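PDB 6OTV: putative isomerase YbhH, which probably catalyses an isomerisation whose substrate is not known. Local coordinates for residues A[160-165]-A[332-337]; A[6-11]-A[340-345]; A[215-220]-A[266-271]. One frame throughout, in Å; residues are numbered along the deposited sequence. Where two conformers were deposited one is given.

Interaction 1: A[160-165]-A[332-337]. With EDO (1,2-ethanediol), chain D.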
loop_
_atom_site.group_PDB
_atom_site.type_symbol
_atom_site.label_atom_id
_atom_site.label_comp_id
_atom_site.label_asym_id
_atom_site.label_seq_id
_atom_site.Cartn_x
_atom_site.Cartn_y
_atom_site.Cartn_z
ATOM N N ALA A 160 -3.530 -0.489 17.285
ATOM C CA ALA A 160 -2.247 -0.082 16.733
ATOM C C ALA A 160 -2.464 0.631 15.406
ATOM O O ALA A 160 -3.164 0.120 14.526
ATOM C CB ALA A 160 -1.332 -1.295 16.547
ATOM N N LEU A 161 -1.872 1.817 15.273
ATOM C CA LEU A 161 -1.984 2.635 14.069
ATOM C C LEU A 161 -0.591 2.793 13.477
ATOM O O LEU A 161 0.269 3.447 14.077
ATOM C CB LEU A 161 -2.599 3.998 14.385
ATOM C CG LEU A 161 -3.983 3.997 15.033
ATOM C CD1 LEU A 161 -4.446 5.420 15.283
ATOM C CD2 LEU A 161 -4.990 3.240 14.166
ATOM N N THR A 162 -0.370 2.201 12.307
ATOM C CA THR A 162 0.919 2.232 11.627
ATOM C C THR A 162 0.803 3.073 10.362
ATOM O O THR A 162 0.009 2.755 9.468
ATOM C CB THR A 162 1.391 0.821 11.285
ATOM O OG1 THR A 162 1.437 0.032 12.478
ATOM C CG2 THR A 162 2.777 0.861 10.658
ATOM N N PHE A 163 1.607 4.130 10.282
ATOM C CA PHE A 163 1.596 5.035 9.140
ATOM C C PHE A 163 2.507 4.492 8.044
ATOM O O PHE A 163 3.668 4.154 8.300
ATOM C CB PHE A 163 2.021 6.439 9.573
ATOM C CG PHE A 163 0.973 7.154 10.390
ATOM C CD1 PHE A 163 0.634 6.699 11.658
ATOM C CD2 PHE A 163 0.321 8.268 9.888
ATOM C CE1 PHE A 163 -0.337 7.343 12.409
ATOM C CE2 PHE A 163 -0.651 8.920 10.636
ATOM C CZ PHE A 163 -0.981 8.455 11.897
ATOM N N LEU A 164 1.976 4.412 6.823
ATOM C CA LEU A 164 2.601 3.648 5.750
ATOM C C LEU A 164 3.352 4.500 4.735
ATOM O O LEU A 164 4.307 4.009 4.125
ATOM C CB LEU A 164 1.541 2.815 5.021
ATOM C CG LEU A 164 0.699 1.919 5.931
ATOM C CD1 LEU A 164 -0.405 1.227 5.148
ATOM C CD2 LEU A 164 1.581 0.904 6.646
ATOM N N ASN A 165 2.955 5.753 4.532
ATOM C CA ASN A 165 3.614 6.627 3.561
ATOM C C ASN A 165 3.757 8.036 4.137
ATOM O O ASN A 165 3.358 9.030 3.527
ATOM C CB ASN A 165 2.856 6.635 2.232
ATOM C CG ASN A 165 1.426 7.129 2.377
ATOM O OD1 ASN A 165 0.826 7.023 3.447
ATOM N ND2 ASN A 165 0.877 7.678 1.301
ATOM N N ARG A 332 9.297 3.687 9.411
ATOM C CA ARG A 332 7.912 3.351 9.720
ATOM C C ARG A 332 7.604 3.724 11.165
ATOM O O ARG A 332 8.368 3.386 12.075
ATOM C CB ARG A 332 7.650 1.862 9.493
ATOM C CG ARG A 332 6.194 1.508 9.203
ATOM C CD ARG A 332 5.996 0.001 9.213
ATOM N NE ARG A 332 6.287 -0.554 10.532
ATOM C CZ ARG A 332 6.345 -1.853 10.804
ATOM N NH1 ARG A 332 6.137 -2.742 9.844
ATOM N NH2 ARG A 332 6.617 -2.260 12.038
ATOM N N ALA A 333 6.483 4.413 11.370
ATOM C CA ALA A 333 6.060 4.865 12.689
ATOM C C ALA A 333 4.711 4.255 13.040
ATOM O O ALA A 333 3.827 4.144 12.185
ATOM C CB ALA A 333 5.962 6.392 12.750
ATOM N N SER A 334 4.553 3.866 14.303
ATOM C CA SER A 334 3.288 3.338 14.785
ATOM C C SER A 334 2.995 3.910 16.165
ATOM O O SER A 334 3.907 4.251 16.924
ATOM C CB SER A 334 3.289 1.803 14.833
ATOM O OG SER A 334 4.312 1.319 15.684
ATOM N N VAL A 335 1.708 4.020 16.475
ATOM C CA VAL A 335 1.236 4.568 17.740
ATOM C C VAL A 335 0.124 3.668 18.259
ATOM O O VAL A 335 -0.656 3.112 17.476
ATOM C CB VAL A 335 0.751 6.027 17.573
ATOM C CG1 VAL A 335 0.038 6.514 18.822
ATOM C CG2 VAL A 335 1.926 6.943 17.250
ATOM N N ILE A 336 0.068 3.498 19.579
ATOM C CA ILE A 336 -1.020 2.782 20.233
ATOM C C ILE A 336 -2.056 3.797 20.696
ATOM O O ILE A 336 -1.712 4.814 21.311
ATOM C CB ILE A 336 -0.511 1.941 21.417
ATOM C CG1 ILE A 336 0.570 0.954 20.962
ATOM C CG2 ILE A 336 -1.672 1.200 22.079
ATOM C CD1 ILE A 336 0.057 -0.160 20.075
ATOM N N ARG A 337 -3.320 3.530 20.393
ATOM C CA ARG A 337 -4.436 4.306 20.912
ATOM C C ARG A 337 -5.456 3.344 21.502
ATOM O O ARG A 337 -5.255 2.126 21.525
ATOM C CB ARG A 337 -5.081 5.171 19.818
ATOM C CG ARG A 337 -4.144 6.149 19.121
ATOM C CD ARG A 337 -4.063 7.476 19.858
ATOM N NE ARG A 337 -3.275 7.373 21.079
ATOM C CZ ARG A 337 -3.184 8.336 21.989
ATOM N NH1 ARG A 337 -3.840 9.477 21.818
ATOM N NH2 ARG A 337 -2.442 8.154 23.072
HETATM C C1 EDO D . 7.091 6.438 5.456
HETATM O O1 EDO D . 7.426 5.998 4.137
HETATM C C2 EDO D . 6.284 5.349 6.154
HETATM O O2 EDO D . 5.539 5.900 7.246
#
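The ring of Phe163 meets the 332-337 strand at its edge, where the carbonyl O of Ala333 lies near the ring plane, 4.1 Å from Phe163 CD1; the side chain also touches Ile130 and Thr128. The other flat group, the Arg332 guanidinium, is approached obliquely by the methyl CG2 of Thr162. That methyl is anti to its backbone N (OG1 at chi1 -56°) and packs chiefly on the aliphatic part of the arginine, 3.6 Å from Arg332 CD. The beta-branched Thr162 thus offers a methyl to the arginine stem, while its OG1 sits 3.5 Å from Ser334 CB. On the same face, Ala160 CB meets Ile336 CD1 at 4.0 Å, an apolar touch made by the end of the isoleucine. The buried face carries Leu161, Phe163, Ala333 and Val335. There Leu161 CD1 touches Arg337 CG at 3.9 Å, the two side chains crossing at about a right angle. Arg337 bends back so that NE donates to the O of Ile336 at 3.0 Å, in the guanidinium plane, and NH1 reaches Asn95. Leu161 and Val335 exchange two backbone bonds, the N of Leu161 giving to the O of Val335 at 2.8 Å. At the strand end, an ethanediol, probably from the crystallisation liquor, donates through O2 to the O of Phe163. Strand 332-344 pairs here with both 158-163 and 315-322, and Ser98 of helix 94-106 packs on Leu161 and Arg337, an arrangement consistent with the two-lobed fold of the diaminopimelate epimerase clan.

Interaction 2: A[6-11]-A[340-345]. With EDO (1,2-ethanediol), chain N.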
loop_
_atom_site.group_PDB
_atom_site.type_symbol
_atom_site.label_atom_id
_atom_site.label_comp_id
_atom_site.label_asym_id
_atom_site.label_seq_id
_atom_site.Cartn_x
_atom_site.Cartn_y
_atom_site.Cartn_z
ATOM N N CYS A 6 -26.231 6.941 12.879
ATOM C CA CYS A 6 -25.020 7.531 13.426
ATOM C C CYS A 6 -24.489 6.668 14.564
ATOM O O CYS A 6 -25.249 5.986 15.257
ATOM C CB CYS A 6 -25.285 8.959 13.910
ATOM S SG CYS A 6 -23.856 9.806 14.608
ATOM N N VAL A 7 -23.170 6.701 14.736
ATOM C CA VAL A 7 -22.484 6.011 15.822
ATOM C C VAL A 7 -21.515 7.000 16.453
ATOM O O VAL A 7 -20.639 7.537 15.765
ATOM C CB VAL A 7 -21.730 4.759 15.335
ATOM C CG1 VAL A 7 -20.889 4.175 16.463
ATOM C CG2 VAL A 7 -22.694 3.712 14.793
ATOM N N MET A 8 -21.671 7.252 17.751
ATOM C CA MET A 8 -20.696 8.043 18.490
ATOM C C MET A 8 -19.635 7.113 19.052
ATOM O O MET A 8 -19.958 6.086 19.660
ATOM C CB MET A 8 -21.344 8.837 19.624
ATOM C CG MET A 8 -20.379 9.706 20.413
ATOM S SD MET A 8 -21.175 10.529 21.812
ATOM C CE MET A 8 -22.394 11.535 20.969
ATOM N N MET A 9 -18.378 7.467 18.838
ATOM C CA MET A 9 -17.262 6.719 19.388
ATOM C C MET A 9 -16.260 7.687 19.989
ATOM O O MET A 9 -16.079 8.806 19.497
ATOM C CB MET A 9 -16.555 5.863 18.325
ATOM C CG MET A 9 -17.444 4.882 17.585
ATOM S SD MET A 9 -16.477 3.857 16.460
ATOM C CE MET A 9 -15.583 2.828 17.626
ATOM N N ARG A 10 -15.618 7.252 21.067
ATOM C CA ARG A 10 -14.383 7.889 21.500
ATOM C C ARG A 10 -13.246 7.319 20.667
ATOM O O ARG A 10 -13.058 6.098 20.614
ATOM C CB ARG A 10 -14.127 7.664 22.987
ATOM C CG ARG A 10 -12.772 8.204 23.452
ATOM C CD ARG A 10 -12.479 7.866 24.904
ATOM N NE ARG A 10 -12.459 6.425 25.137
ATOM C CZ ARG A 10 -11.444 5.629 24.815
ATOM N NH1 ARG A 10 -10.358 6.128 24.237
ATOM N NH2 ARG A 10 -11.516 4.328 25.067
ATOM N N GLY A 11 -12.517 8.195 19.986
ATOM C CA GLY A 11 -11.312 7.792 19.293
ATOM C C GLY A 11 -10.105 8.418 19.956
ATOM O O GLY A 11 -9.844 9.610 19.769
ATOM N N ARG A 340 -13.611 3.355 21.785
ATOM C CA ARG A 340 -14.780 2.734 22.391
ATOM C C ARG A 340 -16.031 3.219 21.677
ATOM O O ARG A 340 -16.168 4.410 21.391
ATOM C CB ARG A 340 -14.869 3.048 23.889
ATOM C CG ARG A 340 -15.811 2.131 24.653
ATOM C CD ARG A 340 -15.863 2.492 26.128
ATOM N NE ARG A 340 -16.650 3.697 26.372
ATOM C CZ ARG A 340 -17.974 3.708 26.507
ATOM N NH1 ARG A 340 -18.664 2.577 26.413
ATOM N NH2 ARG A 340 -18.609 4.852 26.730
ATOM N N LYS A 341 -16.934 2.286 21.388
ATOM C CA LYS A 341 -18.243 2.636 20.860
ATOM C C LYS A 341 -19.136 3.094 22.004
ATOM O O LYS A 341 -19.271 2.398 23.015
ATOM C CB LYS A 341 -18.866 1.444 20.134
ATOM C CG LYS A 341 -20.268 1.704 19.606
ATOM C CD LYS A 341 -20.795 0.516 18.818
ATOM C CE LYS A 341 -20.840 -0.740 19.670
ATOM N NZ LYS A 341 -21.521 -1.857 18.956
ATOM N N ILE A 342 -19.738 4.270 21.852
ATOM C CA ILE A 342 -20.523 4.899 22.908
ATOM C C ILE A 342 -22.021 4.813 22.619
ATOM O O ILE A 342 -22.786 4.285 23.426
ATOM C CB ILE A 342 -20.077 6.361 23.129
ATOM C CG1 ILE A 342 -18.602 6.407 23.533
ATOM C CG2 ILE A 342 -20.955 7.036 24.175
ATOM C CD1 ILE A 342 -18.069 7.805 23.768
ATOM N N PHE A 343 -22.447 5.267 21.439
ATOM C CA PHE A 343 -23.865 5.406 21.116
ATOM C C PHE A 343 -24.091 4.941 19.684
ATOM O O PHE A 343 -23.451 5.455 18.762
ATOM C CB PHE A 343 -24.304 6.868 21.285
ATOM C CG PHE A 343 -25.769 7.049 21.579
ATOM C CD1 PHE A 343 -26.710 6.137 21.129
ATOM C CD2 PHE A 343 -26.204 8.149 22.306
ATOM C CE1 PHE A 343 -28.053 6.313 21.400
ATOM C CE2 PHE A 343 -27.548 8.333 22.580
ATOM C CZ PHE A 343 -28.475 7.413 22.127
ATOM N N SER A 344 -25.001 3.985 19.491
ATOM C CA SER A 344 -25.356 3.495 18.167
ATOM C C SER A 344 -26.856 3.660 17.985
ATOM O O SER A 344 -27.637 3.228 18.840
ATOM C CB SER A 344 -24.954 2.031 17.977
ATOM O OG SER A 344 -25.158 1.638 16.634
ATOM N N GLY A 345 -27.255 4.293 16.885
ATOM C CA GLY A 345 -28.666 4.513 16.633
ATOM C C GLY A 345 -28.964 5.547 15.566
ATOM O O GLY A 345 -28.347 5.547 14.496
HETATM C C1 EDO N . -18.110 -1.619 25.471
HETATM O O1 EDO N . -17.666 -0.408 26.091
HETATM C C2 EDO N . -18.807 -1.287 24.156
HETATM O O2 EDO N . -18.051 -0.297 23.445
#
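Cys6 and Gly345 exchange two backbone hydrogen bonds at one end of an antiparallel pair whose short axes lie 154° apart, and Arg10 and Arg340 do the same at the other; between them a classic beta bulge sets Ile342 and Phe343 both opposite Met8. The O of Met8 is gripped twice, by Ile342 N at 2.9 Å and by the longer bond from Phe343 N at 3.2 Å. At the bulge Ile342 points toward the 6-11 strand: its CD1 lies 4.0 Å from Arg10 CB, and its CG2 faces Met8 SD at 4.2 Å, a branched methyl against a thioether. On the other face Val7 CG1, anti to the backbone N (chi1 173°), is the branch that meets Lys341 CG, at 4.0 Å. Arg10 and Arg340 cross at about a right angle; NH2 of Arg10 touches Arg340 CB at 3.8 Å, with Arg340 N over one face of the Arg10 guanidinium. The like charges remain apart, and Arg10 NH1 is bonded to Thr338 and Gly12. Arg340 NH1 donates to an ethanediol O1 in the plane of its own guanidinium, and O2 of that ethanediol donates to Lys341 O. Glycine suits the corner at Gly345, where a CB would crowd the carbonyl O of Ser344. Strand 14-20 pairs with the other edge of 3-11; helix 94-106 covers Val7 and Met9 through Phe103, and its Glu106 forms a salt bridge with Lys341.

Interaction 3: A[215-220]-A[266-271]; sequences AELDAD and RYFMPH
Leu217, in helix 214-219, makes the main approach to Arg266, its CD1 lying 3.6 Å from Arg266 CG and 3.7 Å from Arg266 CD. The two side chains cross at about a right angle, and the same methyl lies near the plane of the guanidinium, at its edge. A leucine suits this place because the arginine presents its aliphatic stem: chi2 (-61°) bends the chain at CD, and the polar end is held by other partners, NE by the O of Glu212 and NH1 by OD1 of Asn264. Leu217 CB also packs on Phe268, 4.2 Å from the ring atom CZ and oblique to the ring. Asp218 comes next. Its OD1 accepts from the backbone N of Cys273, so the carboxylate ties the helix to the loop after the strand while passing 4.4 Å from Phe268 CE1, again oblique to the ring. The contact thus sets the short helix 214-219 against the end of strand 263-267; Phe268 also packs on Leu224 and Ile227 of helix 221-237, the helix that follows directly, and strand 250-255 lies alongside 263-267.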
loop_
_atom_site.group_PDB
_atom_site.type_symbol
_atom_site.label_atom_id
_atom_site.label_comp_id
_atom_site.label_asym_id
_atom_site.label_seq_id
_atom_site.Cartn_x
_atom_site.Cartn_y
_atom_site.Cartn_z
ATOM N N ALA A 215 -1.049 28.819 27.030
ATOM C CA ALA A 215 -1.598 30.167 27.145
ATOM C C ALA A 215 -0.493 31.204 27.303
ATOM O O ALA A 215 -0.557 32.283 26.702
ATOM C CB ALA A 215 -2.576 30.239 28.318
ATOM N N GLU A 216 0.527 30.896 28.107
ATOM C CA GLU A 216 1.640 31.825 28.283
ATOM C C GLU A 216 2.399 32.031 26.978
ATOM O O GLU A 216 2.875 33.136 26.694
ATOM C CB GLU A 216 2.582 31.317 29.373
ATOM C CG GLU A 216 1.914 31.059 30.711
ATOM C CD GLU A 216 2.835 30.353 31.688
ATOM O OE1 GLU A 216 3.961 29.987 31.286
ATOM O OE2 GLU A 216 2.434 30.159 32.856
ATOM N N LEU A 217 2.527 30.975 26.171
ATOM C CA LEU A 217 3.220 31.106 24.894
ATOM C C LEU A 217 2.409 31.942 23.911
ATOM O O LEU A 217 2.979 32.694 23.113
ATOM C CB LEU A 217 3.513 29.725 24.312
ATOM C CG LEU A 217 4.446 28.837 25.136
ATOM C CD1 LEU A 217 4.522 27.453 24.524
ATOM C CD2 LEU A 217 5.833 29.458 25.238
ATOM N N ASP A 218 1.079 31.823 23.954
ATOM C CA ASP A 218 0.240 32.617 23.062
ATOM C C ASP A 218 0.241 34.091 23.448
ATOM O O ASP A 218 0.037 34.954 22.587
ATOM C CB ASP A 218 -1.187 32.068 23.054
ATOM C CG ASP A 218 -1.284 30.710 22.391
ATOM O OD1 ASP A 218 -0.441 30.418 21.518
ATOM O OD2 ASP A 218 -2.202 29.936 22.741
ATOM N N ALA A 219 0.469 34.401 24.727
ATOM C CA ALA A 219 0.489 35.795 25.153
ATOM C C ALA A 219 1.765 36.502 24.714
ATOM O O ALA A 219 1.741 37.708 24.444
ATOM C CB ALA A 219 0.330 35.885 26.671
ATOM N N ASP A 220 2.881 35.778 24.640
ATOM C CA ASP A 220 4.141 36.364 24.202
ATOM C C ASP A 220 4.076 36.693 22.717
ATOM O O ASP A 220 4.452 35.868 21.878
ATOM C CB ASP A 220 5.305 35.414 24.497
ATOM C CG ASP A 220 6.659 36.101 24.421
ATOM O OD1 ASP A 220 6.857 36.968 23.543
ATOM O OD2 ASP A 220 7.534 35.770 25.247
ATOM N N ARG A 266 6.410 21.866 22.014
ATOM C CA ARG A 266 5.298 22.812 21.988
ATOM C C ARG A 266 4.873 22.951 20.533
ATOM O O ARG A 266 5.626 23.485 19.713
ATOM C CB ARG A 266 5.694 24.163 22.586
ATOM C CG ARG A 266 5.893 24.134 24.096
ATOM C CD ARG A 266 4.608 23.727 24.804
ATOM N NE ARG A 266 4.757 23.675 26.257
ATOM C CZ ARG A 266 5.085 22.582 26.944
ATOM N NH1 ARG A 266 5.309 21.434 26.316
ATOM N NH2 ARG A 266 5.190 22.635 28.266
ATOM N N TYR A 267 3.673 22.469 20.219
ATOM C CA TYR A 267 3.213 22.294 18.845
ATOM C C TYR A 267 2.347 23.481 18.438
ATOM O O TYR A 267 1.284 23.708 19.025
ATOM C CB TYR A 267 2.436 20.981 18.725
ATOM C CG TYR A 267 2.082 20.546 17.319
ATOM C CD1 TYR A 267 3.049 20.037 16.463
ATOM C CD2 TYR A 267 0.770 20.606 16.864
ATOM C CE1 TYR A 267 2.726 19.623 15.181
ATOM C CE2 TYR A 267 0.436 20.194 15.583
ATOM C CZ TYR A 267 1.417 19.703 14.746
ATOM O OH TYR A 267 1.091 19.291 13.472
ATOM N N PHE A 268 2.792 24.230 17.435
ATOM C CA PHE A 268 2.063 25.401 16.966
ATOM C C PHE A 268 1.280 25.074 15.699
ATOM O O PHE A 268 1.776 24.372 14.813
ATOM C CB PHE A 268 3.018 26.573 16.734
ATOM C CG PHE A 268 3.489 27.218 18.008
ATOM C CD1 PHE A 268 2.807 28.299 18.544
ATOM C CD2 PHE A 268 4.595 26.728 18.686
ATOM C CE1 PHE A 268 3.230 28.891 19.722
ATOM C CE2 PHE A 268 5.022 27.316 19.866
ATOM C CZ PHE A 268 4.339 28.398 20.383
ATOM N N MET A 269 0.052 25.602 15.612
ATOM C CA MET A 269 -0.919 25.105 14.641
ATOM C C MET A 269 -1.357 26.080 13.548
ATOM O O MET A 269 -2.534 26.054 13.166
ATOM C CB MET A 269 -2.177 24.640 15.380
ATOM C CG MET A 269 -1.922 23.767 16.595
ATOM S SD MET A 269 -3.422 23.520 17.571
ATOM C CE MET A 269 -3.738 25.184 18.150
ATOM N N PRO A 270 -0.482 26.937 12.991
ATOM C CA PRO A 270 0.915 27.309 13.232
ATOM C C PRO A 270 1.052 28.543 14.116
ATOM O O PRO A 270 2.163 28.901 14.506
ATOM C CB PRO A 270 1.450 27.593 11.821
ATOM C CG PRO A 270 0.282 27.401 10.878
ATOM C CD PRO A 270 -0.940 27.499 11.714
ATOM N N HIS A 271 -0.074 29.184 14.422
ATOM C CA HIS A 271 -0.065 30.431 15.176
ATOM C C HIS A 271 -0.234 30.198 16.675
ATOM O O HIS A 271 0.514 30.763 17.479
ATOM C CB HIS A 271 -1.164 31.367 14.658
ATOM C CG HIS A 271 -1.189 31.507 13.167
ATOM N ND1 HIS A 271 -0.125 32.003 12.445
ATOM C CD2 HIS A 271 -2.157 31.224 12.263
ATOM C CE1 HIS A 271 -0.433 32.014 11.160
ATOM N NE2 HIS A 271 -1.661 31.546 11.023
#

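Interactions 1 and 2 share strand 332-344, which pairs first with 158-163 and, further along, with 3-11; their centres are 23 Å apart. Both rest on backbone hydrogen bonds, but interaction 1 is partly buried, with a regular register and an apolar inner face, whereas interaction 2 lies at the surface, where a bulge enters and two arginines cross each other. Interaction 3 joins a helix to a strand end and differs in kind: its buried contact is made by side chains, a leucine against an arginine stem and a phenylalanine. It lies across the chain's centre from interaction 1, with about 11 Å between nearest atoms, and is nested in sequence inside the loops closed by both others.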